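Local coordinates for metazoan TIR-STING fusion (Crassostrea gigas, PDB 6WT6), which joins a TIR domain, a parallel sheet flanked by helices, to a STING ligand-binding domain in a single oyster chain that assembles as a pair, at residues 49-58 against 150-160; 113-124 against 135-143. All blocks are in the same frame, centred on the assembly; numbering follows the deposited sequence.

Interaction 1: residues 49-58 against 150-160; sequences ILDSVESRGF and RNTDDIIQAIS
Arg56 and Arg150 both turn to a single oxygen of Asp153. Arg56 NH2 meets Asp153 OD1 at 2.7 Å, in the plane of the guanidinium, on the syn side of the carboxylate but well off its plane, with an N-H...O angle of 152°; the two flat groups stand steeply to one another. Arg150, from the same segment as Asp153, adds a weak, more bent bond from its NH2 to the same OD1. The two guanidinium groups are almost parallel, and the carboxylate probably offsets their charge. The bends at chi2 and chi3 of Arg56 curl its chain over Ile156, so that CG and one guanidinium face lie against Ile156 CD1, 3.6 Å from Arg56 CG.

The axes of segments 49-56 and 153-159 cross at -55° and come within 10.0 Å. Branched side chains fill the crossing: Val53 CG2 meets Ile155 CD1 at 3.4 Å, while Val53 CG1 and Ile159 CD1 meet tip to tip at 3.7 Å. On the flank Ser52, small enough for a close approach, brings CB to 3.2 Å from Thr152 OG1; its own hydroxyl bonds to Thr48 O. Gly57 ends helix 43-56 in a Schellman motif; at its positive phi a CB would press on the carbonyl O of Arg56, which glycine avoids. Phe58 follows, one ring face over Ile159 CB and its CE2 3.5 Å from Ile156 CG2.

Leu50 and Val53 pack on strand 60-62, Ile159 rests on strand 31-36, Phe58 meets His32 edge-to-face, and Ile49 and Ile155 both reach Val123 of strand 120-124.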
# COMPACT_ATOMS: atom_id res chain seq x y z
N ILE A 49 30.12 16.91 -9.07
CA ILE A 49 29.67 16.66 -7.71
C ILE A 49 30.32 15.39 -7.16
O ILE A 49 30.75 15.35 -6.00
CB ILE A 49 28.13 16.59 -7.64
CG1 ILE A 49 27.53 17.98 -7.87
CG2 ILE A 49 27.67 16.01 -6.31
CD1 ILE A 49 26.01 18.00 -7.83
N LEU A 50 30.42 14.35 -7.99
CA LEU A 50 31.05 13.11 -7.57
C LEU A 50 32.49 13.34 -7.11
O LEU A 50 32.89 12.91 -6.03
CB LEU A 50 31.02 12.09 -8.70
CG LEU A 50 31.84 10.82 -8.45
CD1 LEU A 50 31.14 9.94 -7.43
CD2 LEU A 50 32.11 10.06 -9.74
N ASP A 51 33.28 14.02 -7.95
CA ASP A 51 34.68 14.27 -7.61
C ASP A 51 34.81 15.12 -6.35
O ASP A 51 35.76 14.95 -5.59
CB ASP A 51 35.39 14.93 -8.79
CG ASP A 51 35.50 14.02 -10.00
OD1 ASP A 51 35.41 12.79 -9.83
OD2 ASP A 51 35.66 14.54 -11.13
N SER A 52 33.85 16.02 -6.12
CA SER A 52 33.89 16.85 -4.92
C SER A 52 33.66 16.03 -3.66
O SER A 52 34.30 16.27 -2.63
CB SER A 52 32.85 17.97 -5.02
OG SER A 52 33.04 18.76 -6.17
N VAL A 53 32.76 15.05 -3.73
CA VAL A 53 32.43 14.27 -2.54
C VAL A 53 33.49 13.21 -2.27
O VAL A 53 33.96 13.06 -1.14
CB VAL A 53 31.03 13.64 -2.68
CG1 VAL A 53 30.63 12.97 -1.39
CG2 VAL A 53 30.02 14.67 -3.08
N GLU A 54 33.88 12.47 -3.31
CA GLU A 54 34.77 11.33 -3.11
C GLU A 54 36.15 11.76 -2.61
O GLU A 54 36.81 11.00 -1.90
CB GLU A 54 34.89 10.51 -4.39
CG GLU A 54 33.63 9.71 -4.72
CD GLU A 54 33.91 8.45 -5.52
OE1 GLU A 54 34.81 8.48 -6.39
OE2 GLU A 54 33.26 7.42 -5.26
N SER A 55 36.59 12.97 -2.96
CA SER A 55 37.87 13.46 -2.45
C SER A 55 37.80 13.69 -0.95
O SER A 55 38.76 13.38 -0.23
CB SER A 55 38.27 14.75 -3.17
OG SER A 55 37.48 15.84 -2.74
N ARG A 56 36.67 14.21 -0.46
CA ARG A 56 36.52 14.47 0.97
C ARG A 56 36.55 13.20 1.81
O ARG A 56 36.72 13.28 3.03
CB ARG A 56 35.22 15.24 1.23
CG ARG A 56 35.16 16.60 0.55
CD ARG A 56 36.05 17.61 1.24
NE ARG A 56 35.47 18.08 2.50
CZ ARG A 56 34.75 19.19 2.62
NH1 ARG A 56 34.26 19.55 3.80
NH2 ARG A 56 34.52 19.95 1.55
N GLY A 57 36.39 12.04 1.19
CA GLY A 57 36.45 10.77 1.88
C GLY A 57 35.24 9.89 1.69
O GLY A 57 35.33 8.67 1.92
N PHE A 58 34.11 10.44 1.27
CA PHE A 58 32.91 9.64 1.10
C PHE A 58 33.04 8.72 -0.11
O PHE A 58 33.70 9.03 -1.10
CB PHE A 58 31.68 10.54 0.93
CG PHE A 58 31.43 11.44 2.11
CD1 PHE A 58 30.62 11.02 3.16
CD2 PHE A 58 31.99 12.70 2.17
CE1 PHE A 58 30.39 11.84 4.25
CE2 PHE A 58 31.77 13.53 3.26
CZ PHE A 58 30.96 13.10 4.30
N ARG A 150 31.27 27.51 -5.75
CA ARG A 150 31.62 26.28 -5.06
C ARG A 150 30.65 26.03 -3.91
O ARG A 150 31.03 26.03 -2.74
CB ARG A 150 33.06 26.34 -4.54
CG ARG A 150 33.62 25.00 -4.04
CD ARG A 150 34.88 25.20 -3.23
NE ARG A 150 34.90 24.37 -2.03
CZ ARG A 150 35.40 23.14 -1.97
NH1 ARG A 150 35.95 22.59 -3.04
NH2 ARG A 150 35.37 22.46 -0.83
N ASN A 151 29.38 25.83 -4.26
CA ASN A 151 28.36 25.50 -3.27
C ASN A 151 28.39 24.03 -2.87
O ASN A 151 27.53 23.59 -2.10
CB ASN A 151 26.97 25.86 -3.81
CG ASN A 151 25.99 26.24 -2.71
OD1 ASN A 151 26.21 25.95 -1.54
ND2 ASN A 151 24.91 26.91 -3.09
N THR A 152 29.38 23.27 -3.35
CA THR A 152 29.43 21.83 -3.13
C THR A 152 29.70 21.45 -1.68
O THR A 152 29.61 20.27 -1.35
CB THR A 152 30.50 21.21 -4.03
OG1 THR A 152 30.51 19.79 -3.85
CG2 THR A 152 31.88 21.77 -3.69
N ASP A 153 30.04 22.41 -0.82
CA ASP A 153 30.22 22.08 0.59
C ASP A 153 28.90 21.72 1.25
O ASP A 153 28.87 20.90 2.18
CB ASP A 153 30.89 23.24 1.33
CG ASP A 153 32.38 23.03 1.52
OD1 ASP A 153 32.92 22.03 0.99
OD2 ASP A 153 33.02 23.86 2.20
N ASP A 154 27.80 22.31 0.79
CA ASP A 154 26.51 22.11 1.46
C ASP A 154 25.99 20.68 1.29
O ASP A 154 25.34 20.16 2.20
CB ASP A 154 25.48 23.10 0.92
CG ASP A 154 25.63 24.48 1.53
OD1 ASP A 154 26.50 24.65 2.41
OD2 ASP A 154 24.86 25.39 1.15
N ILE A 155 26.27 20.04 0.16
CA ILE A 155 25.75 18.69 -0.04
C ILE A 155 26.54 17.70 0.80
O ILE A 155 25.98 16.70 1.27
CB ILE A 155 25.77 18.33 -1.54
CG1 ILE A 155 27.16 18.49 -2.13
CG2 ILE A 155 24.79 19.21 -2.31
CD1 ILE A 155 27.94 17.22 -2.20
N ILE A 156 27.83 17.95 1.02
CA ILE A 156 28.61 17.11 1.93
C ILE A 156 28.04 17.20 3.33
O ILE A 156 28.02 16.21 4.08
CB ILE A 156 30.10 17.53 1.88
CG1 ILE A 156 30.72 17.13 0.55
CG2 ILE A 156 30.87 16.91 3.05
CD1 ILE A 156 31.89 17.98 0.15
N GLN A 157 27.55 18.38 3.71
CA GLN A 157 26.95 18.57 5.02
C GLN A 157 25.74 17.65 5.22
O GLN A 157 25.52 17.14 6.32
CB GLN A 157 26.54 20.03 5.21
CG GLN A 157 25.96 20.37 6.57
CD GLN A 157 27.02 20.43 7.65
OE1 GLN A 157 28.11 20.97 7.44
NE2 GLN A 157 26.72 19.87 8.81
N ALA A 158 24.97 17.42 4.15
CA ALA A 158 23.78 16.59 4.26
C ALA A 158 24.11 15.10 4.26
O ALA A 158 23.33 14.30 4.79
CB ALA A 158 22.81 16.91 3.13
N ILE A 159 25.25 14.71 3.68
CA ILE A 159 25.63 13.30 3.65
C ILE A 159 26.07 12.82 5.03
O ILE A 159 25.92 11.64 5.36
CB ILE A 159 26.73 13.08 2.59
CG1 ILE A 159 26.26 13.53 1.21
CG2 ILE A 159 27.15 11.61 2.53
CD1 ILE A 159 27.33 13.45 0.15
N SER A 160 26.60 13.72 5.86
CA SER A 160 27.12 13.32 7.16
C SER A 160 25.98 13.02 8.14
O SER A 160 25.00 13.76 8.22
CB SER A 160 28.01 14.43 7.73
OG SER A 160 28.94 14.87 6.77

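Interaction 2: residues 113-124 against 135-143; sequences HQRNNVCLVPVL and PPLRPLTCI
Leu140 wedges into the corner where helix 113-119 gives way to strand 120-124. From its CB, CG lies anti to the carbonyl carbon (chi1 -61°); these two atoms form the stem, and the fork does the touching. CD1 meets Leu120 CD1 at 3.6 Å and also approaches Asn116 CB. CD2 lies 3.7 Å from Asn116 CB and 3.5 Å from His113 ND1, obliquely to the imidazole. Leucine suits this place because its two methyls can serve the helix and the start of the strand at once. Leu137 CD2 also meets Leu120 CD1, the two side chains crossing at about a right angle. The polar end of Asn116 turns elsewhere, to Asp110 O.

His113 also sets CE1 in plane against Pro139 O, 3.3 Å away. His113 packs on Pro135 of the second subunit and Pro139 on its Arg138.

Farther along, Cys142 CB touches both Pro122 CB and Leu124 CD1, each at 3.6 Å. The backbones then join: Ile143 N bonds to Pro122 O at 3.0 Å, and Leu124 N to Ile143 O at 3.1 Å, the pattern of a parallel bridge. Proline lacks an N-H, but Val121 and Val123 make the backbone bonds to strand 84-91 and Pro122 O still serves Ile143, so proline probably suits this place.

Nonpolar contact thus holds the leucine end, and two nearly straight backbone hydrogen bonds to strand 120-124 fix the register of 142-143.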
# COMPACT_ATOMS: atom_id res chain seq x y z
N HIS A 113 7.36 10.85 4.34
CA HIS A 113 8.06 12.13 4.37
C HIS A 113 9.26 12.09 5.31
O HIS A 113 10.28 12.75 5.05
CB HIS A 113 7.11 13.25 4.80
CG HIS A 113 7.78 14.57 4.99
ND1 HIS A 113 8.33 15.29 3.95
CD2 HIS A 113 7.99 15.31 6.11
CE1 HIS A 113 8.84 16.41 4.41
NE2 HIS A 113 8.66 16.45 5.72
N GLN A 114 9.17 11.31 6.39
CA GLN A 114 10.31 11.17 7.29
C GLN A 114 11.48 10.50 6.60
O GLN A 114 12.64 10.86 6.82
CB GLN A 114 9.89 10.38 8.54
CG GLN A 114 11.04 9.93 9.43
CD GLN A 114 11.82 11.09 10.02
OE1 GLN A 114 11.33 12.21 10.09
NE2 GLN A 114 13.05 10.82 10.44
N ARG A 115 11.20 9.52 5.73
CA ARG A 115 12.27 8.87 4.98
C ARG A 115 12.92 9.82 3.99
O ARG A 115 14.15 9.84 3.86
CB ARG A 115 11.73 7.63 4.26
CG ARG A 115 12.81 6.70 3.74
CD ARG A 115 13.10 5.58 4.73
NE ARG A 115 14.40 4.95 4.48
CZ ARG A 115 14.79 3.81 5.05
NH1 ARG A 115 13.98 3.17 5.88
NH2 ARG A 115 15.99 3.32 4.77
N ASN A 116 12.11 10.61 3.28
CA ASN A 116 12.66 11.51 2.27
C ASN A 116 13.48 12.63 2.89
O ASN A 116 14.45 13.10 2.28
CB ASN A 116 11.53 12.08 1.42
CG ASN A 116 10.76 11.01 0.67
OD1 ASN A 116 11.30 9.95 0.37
ND2 ASN A 116 9.50 11.29 0.36
N ASN A 117 13.12 13.08 4.09
CA ASN A 117 13.89 14.13 4.74
C ASN A 117 15.26 13.63 5.17
O ASN A 117 16.22 14.42 5.23
CB ASN A 117 13.12 14.69 5.93
CG ASN A 117 13.74 15.96 6.49
OD1 ASN A 117 14.61 16.57 5.86
ND2 ASN A 117 13.30 16.36 7.67
N VAL A 118 15.38 12.34 5.47
CA VAL A 118 16.65 11.80 5.94
C VAL A 118 17.54 11.40 4.76
O VAL A 118 18.72 11.76 4.70
CB VAL A 118 16.41 10.61 6.89
CG1 VAL A 118 17.72 9.94 7.25
CG2 VAL A 118 15.68 11.08 8.14
N CYS A 119 16.98 10.68 3.80
CA CYS A 119 17.71 10.07 2.69
C CYS A 119 17.97 11.04 1.54
O CYS A 119 19.11 11.17 1.08
CB CYS A 119 16.95 8.84 2.19
SG CYS A 119 17.63 8.06 0.71
N LEU A 120 16.93 11.71 1.06
CA LEU A 120 17.05 12.48 -0.18
C LEU A 120 17.89 13.74 0.02
O LEU A 120 17.80 14.41 1.05
CB LEU A 120 15.66 12.86 -0.70
CG LEU A 120 14.90 11.78 -1.48
CD1 LEU A 120 13.48 12.22 -1.78
CD2 LEU A 120 15.63 11.45 -2.78
N VAL A 121 18.72 14.03 -0.97
CA VAL A 121 19.50 15.27 -1.03
C VAL A 121 19.23 15.91 -2.38
O VAL A 121 19.98 15.66 -3.34
CB VAL A 121 20.99 15.00 -0.81
CG1 VAL A 121 21.78 16.30 -0.88
CG2 VAL A 121 21.22 14.31 0.53
N PRO A 122 18.19 16.73 -2.52
CA PRO A 122 17.88 17.36 -3.81
C PRO A 122 18.85 18.49 -4.11
O PRO A 122 18.96 19.45 -3.34
CB PRO A 122 16.45 17.88 -3.63
CG PRO A 122 15.93 17.19 -2.39
CD PRO A 122 17.13 16.97 -1.53
N VAL A 123 19.56 18.39 -5.24
CA VAL A 123 20.51 19.40 -5.67
C VAL A 123 19.90 20.13 -6.86
O VAL A 123 19.73 19.55 -7.94
CB VAL A 123 21.87 18.78 -6.04
CG1 VAL A 123 22.83 19.86 -6.50
CG2 VAL A 123 22.44 18.04 -4.85
N LEU A 124 19.56 21.40 -6.66
CA LEU A 124 18.87 22.19 -7.66
C LEU A 124 19.87 22.99 -8.48
O LEU A 124 20.74 23.67 -7.92
CB LEU A 124 17.85 23.12 -7.00
CG LEU A 124 16.46 22.55 -6.67
CD1 LEU A 124 16.52 21.37 -5.71
CD2 LEU A 124 15.56 23.64 -6.11
N PRO A 135 5.24 17.69 -6.16
CA PRO A 135 4.75 17.80 -4.78
C PRO A 135 5.62 17.07 -3.76
O PRO A 135 5.90 17.63 -2.69
CB PRO A 135 3.34 17.19 -4.86
CG PRO A 135 2.91 17.47 -6.27
CD PRO A 135 4.15 17.38 -7.11
N PRO A 136 6.07 15.83 -4.02
CA PRO A 136 6.85 15.13 -2.98
C PRO A 136 8.15 15.82 -2.61
O PRO A 136 8.57 15.75 -1.44
CB PRO A 136 7.09 13.74 -3.59
CG PRO A 136 6.03 13.57 -4.60
CD PRO A 136 5.83 14.94 -5.18
N LEU A 137 8.81 16.48 -3.56
CA LEU A 137 10.11 17.08 -3.29
C LEU A 137 10.02 18.45 -2.65
O LEU A 137 11.00 18.89 -2.02
CB LEU A 137 10.92 17.18 -4.58
CG LEU A 137 11.19 15.86 -5.29
CD1 LEU A 137 11.99 16.09 -6.56
CD2 LEU A 137 11.91 14.90 -4.35
N ARG A 138 8.89 19.14 -2.78
CA ARG A 138 8.81 20.52 -2.32
C ARG A 138 9.08 20.69 -0.83
O ARG A 138 9.92 21.53 -0.47
CB ARG A 138 7.44 21.12 -2.69
CG ARG A 138 7.16 21.16 -4.19
CD ARG A 138 5.80 21.78 -4.47
NE ARG A 138 5.26 21.37 -5.77
CZ ARG A 138 4.04 21.67 -6.20
NH1 ARG A 138 3.22 22.39 -5.43
NH2 ARG A 138 3.63 21.26 -7.39
N PRO A 139 8.45 19.93 0.09
CA PRO A 139 8.63 20.23 1.52
C PRO A 139 9.86 19.57 2.13
O PRO A 139 9.92 19.39 3.35
CB PRO A 139 7.35 19.68 2.15
CG PRO A 139 7.04 18.49 1.31
CD PRO A 139 7.47 18.84 -0.10
N LEU A 140 10.85 19.23 1.30
CA LEU A 140 12.01 18.47 1.76
C LEU A 140 13.20 19.33 2.14
O LEU A 140 14.22 18.79 2.57
CB LEU A 140 12.43 17.47 0.68
CG LEU A 140 11.42 16.40 0.26
CD1 LEU A 140 12.06 15.40 -0.69
CD2 LEU A 140 10.84 15.70 1.48
N THR A 141 13.09 20.66 2.01
CA THR A 141 14.21 21.57 2.24
C THR A 141 15.42 21.16 1.40
O THR A 141 16.32 20.48 1.89
CB THR A 141 14.58 21.63 3.73
OG1 THR A 141 15.16 20.38 4.14
CG2 THR A 141 13.35 21.91 4.58
N CYS A 142 15.44 21.58 0.14
CA CYS A 142 16.46 21.17 -0.80
C CYS A 142 17.69 22.08 -0.70
O CYS A 142 17.78 22.93 0.18
CB CYS A 142 15.88 21.17 -2.22
SG CYS A 142 14.17 20.62 -2.34
N ILE A 143 18.64 21.89 -1.61
CA ILE A 143 19.84 22.73 -1.66
C ILE A 143 19.87 23.52 -2.96
O ILE A 143 20.02 22.95 -4.04
CB ILE A 143 21.13 21.90 -1.50
CG1 ILE A 143 21.18 21.26 -0.11
CG2 ILE A 143 22.35 22.78 -1.74
CD1 ILE A 143 22.43 20.46 0.15

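How the interactions relate
Both interactions belong to the TIR domain, their centres about 17 Å apart, and each is partly buried. Interaction 1 joins two helices on one side of the parallel sheet with no backbone hydrogen bond between them, and has a charged rim over a branched aliphatic core. Interaction 2 works at the sheet's outer strand, combining backbone bonds with leucine and proline packing, and it borders the second subunit, whereas no other chain touches interaction 1. They meet directly: Ile155 CG2 lies 3.6 Å from Ile143 CD1 and 3.7 Å from Val123 CG2. Helix 153-159 therefore packs against strand 120-124 and Ile143, which is hydrogen-bonded to that strand, linking the two contacts through one hydrophobic layer.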